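PDB 3QY3: thioesterase from Pseudomonas aeruginosa, which adopts a hotdog fold and probably hydrolyses fatty acyl-CoA thioesters. Local coordinates for residues Glu57-Ala62 / Val97-Tyr102; Ala62-Glu65 / Asp70-Gly73; Leu134-His139 / Thr145-Ser150. One frame throughout, in Å; residues are numbered along the deposited sequence. Where two conformers were deposited one is given.

Contact 1. Residues Glu57-Ala62 / Val97-Tyr102; sequences EEARVA and VVVELY
A59 and V99 meet at the tightest point of this helix-on-strand packing. The methyl CB of A59 points at the strand and comes to 3.4 Å from CG1 of V99, closer than carbons usually sit, with CB of V99 behind at 3.7 Å. A side chain as short as alanine lets the backbones draw together: the CA atoms of A59 and V99 are 6.4 Å apart, and the axes of the two short segments pass at 8.9 Å, inclined by 56°. In V99, CG1 lies anti to the backbone N (chi1 179°), which makes this branch, rather than CG2, the nearer one to the helix.

Two residues further along the strand, on the same side, L101 also points at the helix, but more loosely. Its CD1 rests 3.8 Å from the carbonyl O of A59 and reaches the start of the R60 side chain, where CG of R60 lies 4.3 Å from the same CD1. Beyond that, R60 leaves for the sheet and packs on L113, C132 and L134.

On the other side of the strand E100 is partly exposed and points away from the helix; it takes a hydrogen bond from OH of Y102 on its OE1 and forms a salt bridge with R116. On the helix, E58 turns from the strand to W38 and H93 of the second subunit. An antiparallel sheet curled round a long central helix, here 51-66, is the hallmark of the hotdog fold, and A59 is where this part of the helix comes closest to strand 96-106.

Contact 2. Residues Ala62-Glu65 / Asp70-Gly73; sequences AWFE and DLEG
F64 and L71 supply the apolar part of this contact, between the last turn of helix 51-66 and the loop that follows it. Both methyls of L71 are turned to the same ring atom: CD2 of L71 lies 3.9 Å from CD2 of F64, and CD1 of L71 is 4.0 Å from that atom. The two side chains cross at about a right angle, and the methyl CD2 comes to the ring obliquely. In L71 the backbone has positive phi (72°), a left-handed conformation less common for a residue with a branched side chain, and from it the side chain points back to the helix. P78 of strand 76-87 touches both F64 and L71, and Y44 of the third subunit packs on L71.

The polar part is looser and lies on the exposed side. D70 brings its carboxylate alongside the backbone of E65, with OD1 of D70 4.2 Å from CA of E65. This is a loose approach, not a bond. The acids themselves stay apart: OE2 of E65 and OD1 of D70 are separated by 5.9 Å, the extended E65 chain carrying its carboxylate away from D70.

With two like charges near each other and no polar bond joining the segments, attraction here comes from the F64-L71 packing, while the acids would, if anything, probably weaken the contact slightly.

Contact 3. Residues Leu134-His139 / Thr145-Ser150; sequences LVWVRH and TPVPDS
W136 presents one face of its indole to P148, the two side chains crossing at about a right angle. The proline ring arrives with its CD foremost: this carbon stands 3.5 Å from the centroid of the five-membered ring of W136, only 19° off the ring normal, a CH-pi contact. CD of P148 is nearest to NE1 of W136, at 3.4 Å, and CG of P148 follows at 3.5 Å from the same nitrogen, so the proline sits over the pyrrole part of the indole. V147 comes to the six-membered part at a slant, its CG2 lying 4.0 Å from CE3 of W136.

P148 is the N-cap residue of the closing helix 149-155, and I151 of that helix also packs on W136. The tryptophan thus joins the end of strand 128-138, one of the long strands of the hotdog sheet, to the C-terminal helix. P78 of strand 76-87 touches the indole as well.

Nearer the backbone, T145 lies beside the strand and is held by one bond, N of T145 to O of W136 at 2.9 Å. It is nearly straight at the hydrogen (162°), although the donor stands above the carbonyl plane, 47° out of it. The methyl of T145 turns to the strand, CG2 lying 3.5 Å from N of R138 and also touching CB of R138. OG1 of T145 occupies the place between its own backbone N and carbonyl carbon, close to the C and O atoms of W136; it is buried there and finds no hydrogen-bonding partner in the model. R138 carries its guanidinium onward to a salt bridge with E76.

In the fold
From the N terminus, strand 28-35 precedes helix 51-66, which opens both contact 1 and contact 2 and gives A62 to each. Contact 2 closes first, a short return of the chain to the helix end before strand 76-87; it falls within the longer excursion that contact 1 closes at strand 96-106. Contact 3 follows in series, folding the end of strand 128-138 onto the stretch leading into the C-terminal helix. The three meet through side chains: V61 packs on L71 between contacts 1 and 2, R60 on L134 between contacts 1 and 3, and F64 on L134 and W136 between contacts 2 and 3, tying helix, loop and sheet together.

Contact 1. Residues Glu57-Ala62 / Val97-Tyr102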
loop_
_atom_site.group_PDB
_atom_site.type_symbol
_atom_site.label_atom_id
_atom_site.label_comp_id
_atom_site.label_asym_id
_atom_site.label_seq_id
_atom_site.Cartn_x
_atom_site.Cartn_y
_atom_site.Cartn_z
ATOM N N GLU A 57 -5.858 -2.115 11.890
ATOM C CA GLU A 57 -6.071 -3.485 11.461
ATOM C C GLU A 57 -5.063 -4.458 12.019
ATOM O O GLU A 57 -5.454 -5.511 12.535
ATOM C CB GLU A 57 -5.990 -3.561 9.927
ATOM C CG GLU A 57 -6.140 -4.927 9.330
ATOM C CD GLU A 57 -5.923 -4.844 7.856
ATOM O OE1 GLU A 57 -4.750 -4.714 7.446
ATOM O OE2 GLU A 57 -6.896 -4.804 7.110
ATOM N N GLU A 58 -3.780 -4.103 11.956
ATOM C CA GLU A 58 -2.728 -4.963 12.516
ATOM C C GLU A 58 -2.935 -5.225 14.019
ATOM O O GLU A 58 -2.787 -6.363 14.486
ATOM C CB GLU A 58 -1.360 -4.399 12.220
ATOM C CG GLU A 58 -0.279 -5.395 12.580
ATOM C CD GLU A 58 -0.307 -6.676 11.704
ATOM O OE1 GLU A 58 -0.974 -6.657 10.627
ATOM O OE2 GLU A 58 0.357 -7.654 12.087
ATOM N N ALA A 59 -3.320 -4.190 14.737
ATOM C CA ALA A 59 -3.525 -4.313 16.184
ATOM C C ALA A 59 -4.685 -5.262 16.440
ATOM O O ALA A 59 -4.589 -6.156 17.325
ATOM C CB ALA A 59 -3.767 -2.970 16.815
ATOM N N ARG A 60 -5.808 -5.098 15.709
ATOM C CA ARG A 60 -6.943 -6.039 15.895
ATOM C C ARG A 60 -6.597 -7.450 15.520
ATOM O O ARG A 60 -6.955 -8.430 16.226
ATOM C CB ARG A 60 -8.205 -5.683 15.070
ATOM C CG ARG A 60 -8.833 -4.401 15.320
ATOM C CD ARG A 60 -10.171 -4.341 14.496
ATOM N NE ARG A 60 -10.031 -4.461 13.023
ATOM C CZ ARG A 60 -9.735 -3.445 12.214
ATOM N NH1 ARG A 60 -9.694 -3.653 10.935
ATOM N NH2 ARG A 60 -9.423 -2.235 12.700
ATOM N N VAL A 61 -5.876 -7.627 14.400
ATOM C CA VAL A 61 -5.432 -8.971 14.016
ATOM C C VAL A 61 -4.582 -9.623 15.099
ATOM O O VAL A 61 -4.825 -10.768 15.461
ATOM C CB VAL A 61 -4.700 -8.940 12.623
ATOM C CG1 VAL A 61 -3.985 -10.255 12.322
ATOM C CG2 VAL A 61 -5.740 -8.616 11.531
ATOM N N ALA A 62 -3.676 -8.865 15.699
ATOM C CA ALA A 62 -2.856 -9.387 16.813
ATOM C C ALA A 62 -3.680 -9.757 18.027
ATOM O O ALA A 62 -3.490 -10.850 18.609
ATOM C CB ALA A 62 -1.779 -8.339 17.185
ATOM N N VAL A 97 4.414 3.095 16.208
ATOM C CA VAL A 97 3.090 3.476 16.649
ATOM C C VAL A 97 2.617 2.465 17.686
ATOM O O VAL A 97 2.786 1.286 17.516
ATOM C CB VAL A 97 2.087 3.573 15.470
ATOM C CG1 VAL A 97 0.633 3.638 15.977
ATOM C CG2 VAL A 97 2.446 4.813 14.589
ATOM N N VAL A 98 2.000 2.953 18.752
ATOM C CA VAL A 98 1.453 2.128 19.795
ATOM C C VAL A 98 -0.027 2.278 19.672
ATOM O O VAL A 98 -0.590 3.388 19.727
ATOM C CB VAL A 98 1.960 2.541 21.245
ATOM C CG1 VAL A 98 1.283 1.712 22.331
ATOM C CG2 VAL A 98 3.502 2.345 21.341
ATOM N N VAL A 99 -0.673 1.150 19.457
ATOM C CA VAL A 99 -2.110 1.099 19.329
ATOM C C VAL A 99 -2.690 0.430 20.584
ATOM O O VAL A 99 -2.409 -0.748 20.891
ATOM C CB VAL A 99 -2.569 0.230 18.141
ATOM C CG1 VAL A 99 -4.126 0.215 18.088
ATOM C CG2 VAL A 99 -2.029 0.817 16.781
ATOM N N GLU A 100 -3.468 1.168 21.345
ATOM C CA GLU A 100 -4.230 0.621 22.461
ATOM C C GLU A 100 -5.677 0.388 22.052
ATOM O O GLU A 100 -6.337 1.318 21.545
ATOM C CB GLU A 100 -4.227 1.593 23.649
ATOM C CG GLU A 100 -2.826 1.875 24.180
ATOM C CD GLU A 100 -2.787 2.927 25.286
ATOM O OE1 GLU A 100 -3.641 3.809 25.352
ATOM O OE2 GLU A 100 -1.859 2.871 26.069
ATOM N N LEU A 101 -6.132 -0.857 22.242
ATOM C CA LEU A 101 -7.504 -1.260 22.025
ATOM C C LEU A 101 -8.244 -1.460 23.356
ATOM O O LEU A 101 -7.807 -2.223 24.238
ATOM C CB LEU A 101 -7.549 -2.533 21.220
ATOM C CG LEU A 101 -6.900 -2.559 19.820
ATOM C CD1 LEU A 101 -7.004 -3.991 19.214
ATOM C CD2 LEU A 101 -7.515 -1.469 18.930
ATOM N N TYR A 102 -9.388 -0.789 23.444
ATOM C CA TYR A 102 -10.266 -0.801 24.631
ATOM C C TYR A 102 -11.624 -1.388 24.297
ATOM O O TYR A 102 -12.154 -1.197 23.223
ATOM C CB TYR A 102 -10.462 0.628 25.182
ATOM C CG TYR A 102 -9.179 1.231 25.713
ATOM C CD1 TYR A 102 -8.793 1.038 27.032
ATOM C CD2 TYR A 102 -8.363 2.011 24.894
ATOM C CE1 TYR A 102 -7.634 1.619 27.532
ATOM C CE2 TYR A 102 -7.182 2.567 25.393
ATOM C CZ TYR A 102 -6.822 2.356 26.680
ATOM O OH TYR A 102 -5.654 2.925 27.149
#

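Contact 2. Residues Ala62-Glu65 / Asp70-Gly73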
loop_
_atom_site.group_PDB
_atom_site.type_symbol
_atom_site.label_atom_id
_atom_site.label_comp_id
_atom_site.label_asym_id
_atom_site.label_seq_id
_atom_site.Cartn_x
_atom_site.Cartn_y
_atom_site.Cartn_z
ATOM N N ALA A 62 -3.676 -8.865 15.699
ATOM C CA ALA A 62 -2.856 -9.387 16.813
ATOM C C ALA A 62 -3.680 -9.757 18.027
ATOM O O ALA A 62 -3.490 -10.850 18.609
ATOM C CB ALA A 62 -1.779 -8.339 17.185
ATOM N N TRP A 63 -4.644 -8.903 18.410
ATOM C CA TRP A 63 -5.608 -9.224 19.484
ATOM C C TRP A 63 -6.391 -10.506 19.157
ATOM O O TRP A 63 -6.471 -11.438 20.002
ATOM C CB TRP A 63 -6.582 -8.100 19.753
ATOM C CG TRP A 63 -7.536 -8.377 20.833
ATOM C CD1 TRP A 63 -7.233 -8.805 22.115
ATOM C CD2 TRP A 63 -8.936 -8.222 20.788
ATOM N NE1 TRP A 63 -8.384 -8.950 22.855
ATOM C CE2 TRP A 63 -9.447 -8.613 22.060
ATOM C CE3 TRP A 63 -9.837 -7.859 19.783
ATOM C CZ2 TRP A 63 -10.822 -8.617 22.348
ATOM C CZ3 TRP A 63 -11.187 -7.875 20.085
ATOM C CH2 TRP A 63 -11.666 -8.246 21.350
ATOM N N PHE A 64 -6.963 -10.562 17.956
ATOM C CA PHE A 64 -7.645 -11.758 17.527
ATOM C C PHE A 64 -6.736 -13.001 17.626
ATOM O O PHE A 64 -7.211 -14.089 18.065
ATOM C CB PHE A 64 -8.200 -11.634 16.111
ATOM C CG PHE A 64 -9.282 -10.617 15.944
ATOM C CD1 PHE A 64 -10.160 -10.289 16.952
ATOM C CD2 PHE A 64 -9.448 -10.019 14.721
ATOM C CE1 PHE A 64 -11.169 -9.349 16.734
ATOM C CE2 PHE A 64 -10.456 -9.116 14.527
ATOM C CZ PHE A 64 -11.283 -8.775 15.549
ATOM N N GLU A 65 -5.470 -12.855 17.238
ATOM C CA GLU A 65 -4.536 -13.996 17.290
ATOM C C GLU A 65 -4.373 -14.477 18.725
ATOM O O GLU A 65 -4.369 -15.712 18.969
ATOM C CB GLU A 65 -3.155 -13.683 16.676
ATOM C CG GLU A 65 -2.152 -14.845 16.862
ATOM C CD GLU A 65 -0.704 -14.489 16.513
ATOM O OE1 GLU A 65 -0.429 -13.334 16.102
ATOM O OE2 GLU A 65 0.171 -15.386 16.661
ATOM N N ASP A 70 -8.268 -16.727 13.969
ATOM C CA ASP A 70 -7.092 -16.643 13.088
ATOM C C ASP A 70 -7.333 -15.985 11.715
ATOM O O ASP A 70 -6.348 -15.657 11.008
ATOM C CB ASP A 70 -6.370 -17.995 12.979
ATOM C CG ASP A 70 -5.601 -18.364 14.261
ATOM O OD1 ASP A 70 -5.048 -17.449 14.968
ATOM O OD2 ASP A 70 -5.542 -19.589 14.543
ATOM N N LEU A 71 -8.612 -15.786 11.356
ATOM C CA LEU A 71 -9.012 -15.009 10.166
ATOM C C LEU A 71 -8.715 -15.774 8.861
ATOM O O LEU A 71 -9.084 -15.314 7.771
ATOM C CB LEU A 71 -8.380 -13.603 10.152
ATOM C CG LEU A 71 -8.587 -12.726 11.403
ATOM C CD1 LEU A 71 -8.107 -11.293 11.164
ATOM C CD2 LEU A 71 -10.018 -12.689 11.903
ATOM N N GLU A 72 -8.192 -16.991 9.050
ATOM C CA GLU A 72 -7.558 -17.847 8.052
ATOM C C GLU A 72 -8.598 -18.641 7.276
ATOM O O GLU A 72 -8.339 -19.786 6.891
ATOM C CB GLU A 72 -6.605 -18.825 8.782
ATOM C CG GLU A 72 -5.234 -19.062 8.121
ATOM C CD GLU A 72 -4.104 -19.219 9.158
ATOM O OE1 GLU A 72 -4.282 -19.972 10.164
ATOM O OE2 GLU A 72 -3.034 -18.585 8.963
ATOM N N GLY A 73 -9.768 -18.038 7.051
ATOM C CA GLY A 73 -10.825 -18.679 6.270
ATOM C C GLY A 73 -11.852 -19.410 7.107
ATOM O O GLY A 73 -12.471 -20.373 6.634
#

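Contact 3. Residues Leu134-His139 / Thr145-Ser150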
loop_
_atom_site.group_PDB
_atom_site.type_symbol
_atom_site.label_atom_id
_atom_site.label_comp_id
_atom_site.label_asym_id
_atom_site.label_seq_id
_atom_site.Cartn_x
_atom_site.Cartn_y
_atom_site.Cartn_z
ATOM N N LEU A 134 -17.327 -3.894 15.101
ATOM C CA LEU A 134 -17.229 -5.191 14.511
ATOM C C LEU A 134 -18.552 -5.905 14.730
ATOM O O LEU A 134 -19.208 -5.730 15.764
ATOM C CB LEU A 134 -16.110 -5.999 15.214
ATOM C CG LEU A 134 -14.681 -5.425 15.294
ATOM C CD1 LEU A 134 -13.972 -6.169 16.452
ATOM C CD2 LEU A 134 -14.004 -5.635 13.943
ATOM N N VAL A 135 -18.918 -6.704 13.741
ATOM C CA VAL A 135 -20.064 -7.587 13.838
ATOM C C VAL A 135 -19.576 -9.010 13.491
ATOM O O VAL A 135 -18.785 -9.189 12.551
ATOM C CB VAL A 135 -21.234 -7.107 12.912
ATOM C CG1 VAL A 135 -21.757 -5.710 13.322
ATOM C CG2 VAL A 135 -20.825 -7.066 11.426
ATOM N N TRP A 136 -20.014 -10.017 14.250
ATOM C CA TRP A 136 -19.652 -11.397 13.927
ATOM C C TRP A 136 -20.728 -11.903 12.980
ATOM O O TRP A 136 -21.915 -11.733 13.243
ATOM C CB TRP A 136 -19.544 -12.284 15.173
ATOM C CG TRP A 136 -18.119 -12.410 15.641
ATOM C CD1 TRP A 136 -17.288 -13.511 15.507
ATOM C CD2 TRP A 136 -17.338 -11.390 16.271
ATOM N NE1 TRP A 136 -16.018 -13.199 15.987
ATOM C CE2 TRP A 136 -16.043 -11.918 16.492
ATOM C CE3 TRP A 136 -17.615 -10.075 16.706
ATOM C CZ2 TRP A 136 -15.030 -11.175 17.130
ATOM C CZ3 TRP A 136 -16.579 -9.329 17.302
ATOM C CH2 TRP A 136 -15.315 -9.879 17.497
ATOM N N VAL A 137 -20.278 -12.504 11.892
ATOM C CA VAL A 137 -21.116 -12.964 10.815
ATOM C C VAL A 137 -20.656 -14.363 10.324
ATOM O O VAL A 137 -19.462 -14.700 10.293
ATOM C CB VAL A 137 -21.086 -11.986 9.621
ATOM C CG1 VAL A 137 -22.113 -12.398 8.580
ATOM C CG2 VAL A 137 -21.302 -10.523 10.061
ATOM N N ARG A 138 -21.615 -15.211 9.959
ATOM C CA ARG A 138 -21.268 -16.398 9.199
ATOM C C ARG A 138 -21.166 -15.946 7.743
ATOM O O ARG A 138 -22.151 -15.462 7.186
ATOM C CB ARG A 138 -22.326 -17.478 9.365
ATOM C CG ARG A 138 -21.945 -18.751 8.651
ATOM C CD ARG A 138 -22.786 -19.895 9.180
ATOM N NE ARG A 138 -22.233 -20.439 10.425
ATOM C CZ ARG A 138 -21.420 -21.495 10.497
ATOM N NH1 ARG A 138 -21.036 -22.152 9.400
ATOM N NH2 ARG A 138 -20.985 -21.908 11.682
ATOM N N HIS A 139 -19.999 -16.110 7.127
ATOM C CA HIS A 139 -19.690 -15.395 5.882
ATOM C C HIS A 139 -20.447 -15.910 4.675
ATOM O O HIS A 139 -20.996 -15.114 3.904
ATOM C CB HIS A 139 -18.197 -15.445 5.590
ATOM C CG HIS A 139 -17.347 -14.878 6.683
ATOM N ND1 HIS A 139 -17.571 -13.634 7.235
ATOM C CD2 HIS A 139 -16.257 -15.382 7.313
ATOM C CE1 HIS A 139 -16.654 -13.398 8.157
ATOM N NE2 HIS A 139 -15.846 -14.443 8.227
ATOM N N THR A 145 -23.901 -13.689 13.978
ATOM C CA THR A 145 -23.727 -14.858 14.856
ATOM C C THR A 145 -23.147 -14.386 16.187
ATOM O O THR A 145 -22.576 -13.318 16.242
ATOM C CB THR A 145 -22.756 -15.869 14.216
ATOM O OG1 THR A 145 -21.448 -15.283 14.073
ATOM C CG2 THR A 145 -23.281 -16.294 12.843
ATOM N N PRO A 146 -23.271 -15.181 17.264
ATOM C CA PRO A 146 -22.815 -14.604 18.528
ATOM C C PRO A 146 -21.304 -14.330 18.618
ATOM O O PRO A 146 -20.483 -14.960 17.949
ATOM C CB PRO A 146 -23.277 -15.631 19.583
ATOM C CG PRO A 146 -24.315 -16.471 18.878
ATOM C CD PRO A 146 -23.873 -16.514 17.451
ATOM N N VAL A 147 -20.948 -13.335 19.398
ATOM C CA VAL A 147 -19.548 -13.057 19.707
ATOM C C VAL A 147 -18.979 -14.305 20.448
ATOM O O VAL A 147 -19.677 -14.910 21.263
ATOM C CB VAL A 147 -19.460 -11.772 20.577
ATOM C CG1 VAL A 147 -18.048 -11.493 21.012
ATOM C CG2 VAL A 147 -20.046 -10.577 19.843
ATOM N N PRO A 148 -17.732 -14.705 20.139
ATOM C CA PRO A 148 -17.084 -15.856 20.766
ATOM C C PRO A 148 -17.021 -15.712 22.275
ATOM O O PRO A 148 -16.971 -14.596 22.801
ATOM C CB PRO A 148 -15.653 -15.797 20.212
ATOM C CG PRO A 148 -15.786 -15.058 18.912
ATOM C CD PRO A 148 -16.862 -14.059 19.141
ATOM N N ASP A 149 -16.993 -16.849 22.955
ATOM C CA ASP A 149 -16.949 -16.870 24.400
ATOM C C ASP A 149 -15.751 -16.121 24.955
ATOM O O ASP A 149 -15.832 -15.483 25.987
ATOM C CB ASP A 149 -16.886 -18.323 24.875
ATOM C CG ASP A 149 -18.148 -19.093 24.540
ATOM O OD1 ASP A 149 -19.209 -18.402 24.399
ATOM O OD2 ASP A 149 -18.074 -20.381 24.455
ATOM N N SER A 150 -14.630 -16.247 24.265
ATOM C CA SER A 150 -13.374 -15.642 24.714
ATOM C C SER A 150 -13.498 -14.113 24.904
ATOM O O SER A 150 -13.023 -13.551 25.907
ATOM C CB SER A 150 -12.261 -15.973 23.708
ATOM O OG SER A 150 -12.578 -15.472 22.426
#